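Side-chain contact in 3-carboxy-cis,cis-muconate cycloisomerase (PDB 1Q5N), which is a cycloisomerase of the fumarase/aspartase (class II fumarase) superfamily, built around a long bundle of helices and assembled as a homotetramer: residues Ala299-Ala304 and Phe335-Gly340. Numbering follows the deposited sequence.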
# COMPACT_ATOMS: atom_id res chain seq x y z
N ALA A 299 4.85 10.47 6.91
CA ALA A 299 3.44 10.08 7.02
C ALA A 299 2.85 9.54 5.69
O ALA A 299 1.69 9.09 5.66
CB ALA A 299 2.62 11.26 7.52
N ASN A 300 3.62 9.66 4.62
CA ASN A 300 3.30 9.13 3.27
C ASN A 300 3.99 7.71 3.18
O ASN A 300 3.36 6.70 2.84
CB ASN A 300 3.90 10.08 2.19
CG ASN A 300 4.08 9.42 0.80
OD1 ASN A 300 3.60 9.98 -0.21
ND2 ASN A 300 4.77 8.29 0.71
N ARG A 301 5.27 7.66 3.54
CA ARG A 301 6.08 6.47 3.44
C ARG A 301 5.72 5.30 4.42
O ARG A 301 5.67 4.12 4.03
CB ARG A 301 7.53 6.94 3.57
CG ARG A 301 8.63 6.03 3.05
CD ARG A 301 8.67 5.84 1.51
NE ARG A 301 9.61 4.77 1.10
CZ ARG A 301 10.86 4.64 1.59
NH1 ARG A 301 11.34 5.48 2.51
NH2 ARG A 301 11.69 3.69 1.13
N VAL A 302 5.42 5.64 5.69
CA VAL A 302 5.11 4.61 6.67
C VAL A 302 3.86 3.82 6.29
O VAL A 302 3.88 2.58 6.40
CB VAL A 302 5.07 5.21 8.14
CG1 VAL A 302 4.55 4.18 9.12
CG2 VAL A 302 6.52 5.52 8.56
N PRO A 303 2.76 4.48 5.84
CA PRO A 303 1.57 3.70 5.44
C PRO A 303 1.90 2.71 4.32
O PRO A 303 1.36 1.57 4.30
CB PRO A 303 0.58 4.77 4.97
CG PRO A 303 0.91 5.95 5.93
CD PRO A 303 2.46 5.93 5.87
N ALA A 304 2.76 3.14 3.38
CA ALA A 304 3.17 2.24 2.28
C ALA A 304 3.99 1.08 2.85
O ALA A 304 3.77 -0.04 2.47
CB ALA A 304 4.00 3.00 1.21
N PHE A 335 11.02 2.12 11.78
CA PHE A 335 11.62 2.68 12.99
C PHE A 335 12.37 4.00 12.73
O PHE A 335 12.24 4.99 13.45
CB PHE A 335 12.64 1.70 13.58
CG PHE A 335 12.10 0.86 14.70
CD1 PHE A 335 11.87 1.44 15.96
CD2 PHE A 335 11.88 -0.52 14.51
CE1 PHE A 335 11.44 0.67 17.04
CE2 PHE A 335 11.46 -1.32 15.57
CZ PHE A 335 11.24 -0.73 16.85
N GLN A 336 13.20 4.00 11.71
CA GLN A 336 13.97 5.18 11.38
C GLN A 336 13.14 6.40 11.00
O GLN A 336 13.50 7.52 11.40
CB GLN A 336 14.96 4.86 10.27
CG GLN A 336 16.23 4.24 10.79
CD GLN A 336 17.11 3.77 9.65
OE1 GLN A 336 16.86 2.72 9.08
NE2 GLN A 336 18.09 4.57 9.29
N LEU A 337 12.04 6.21 10.25
CA LEU A 337 11.17 7.32 9.86
C LEU A 337 10.36 7.82 11.06
O LEU A 337 10.12 9.04 11.19
CB LEU A 337 10.21 6.92 8.72
CG LEU A 337 10.91 6.74 7.37
CD1 LEU A 337 10.10 5.94 6.41
CD2 LEU A 337 11.22 8.10 6.80
N THR A 338 9.95 6.89 11.93
CA THR A 338 9.16 7.26 13.10
C THR A 338 10.01 8.08 14.10
O THR A 338 9.56 9.12 14.62
CB THR A 338 8.60 6.00 13.82
OG1 THR A 338 7.77 5.27 12.92
CG2 THR A 338 7.79 6.40 15.07
N ALA A 339 11.22 7.60 14.38
CA ALA A 339 12.13 8.28 15.32
C ALA A 339 12.50 9.63 14.68
O ALA A 339 12.55 10.66 15.37
CB ALA A 339 13.40 7.40 15.58
N GLY A 340 12.73 9.65 13.36
CA GLY A 340 13.02 10.92 12.70
C GLY A 340 11.83 11.90 12.79
O GLY A 340 11.97 13.08 13.11
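L337 packs against R301 and V302 in a small, buried apolar contact between two helices of the long bundle at the heart of this superfamily's fold, helix 290-311 and helix 323-351. No hydrogen bond crosses between 299-304 and 335-340; the joint is mostly aliphatic carbon, and it buries about 149 Å² in all. The two backbones come nearest at V302 and L337, whose CA atoms lie 7.4 Å apart.

L337 carries most of the contact, touching both partners. Its CG lies anti to its own carbonyl carbon (chi1 -71°), which carries the branch across to R301; CD1 of L337 rests 3.7 Å from CG of R301. The two side chains cross at about a right angle, and CD1 of L337 also lies obliquely beside the guanidinium of R301. V302 lies alongside and slides past L337 in the opposite direction, its CG2 reaching CB of L337 at 3.9 Å. A short branched valine suits this close approach of backbones, while leucine has the length to span the gap toward R301.

R301 divides its labour: the methylenes join the apolar packing, and the chain, bent at chi2 (68°), takes the guanidinium on to E333, one turn before L337 on the partner helix and outside 335-340. The salt bridge of NH1 with E333 probably offsets the cost of burying the charge.

Elsewhere, T338 and F335 pack on helix 235-261, and Y13 touches L337. R301 also packs on L329 of a second subunit, and P303 on the same helix meets Y310 of a third, so the contact sits where the bundles of the tetramer come together.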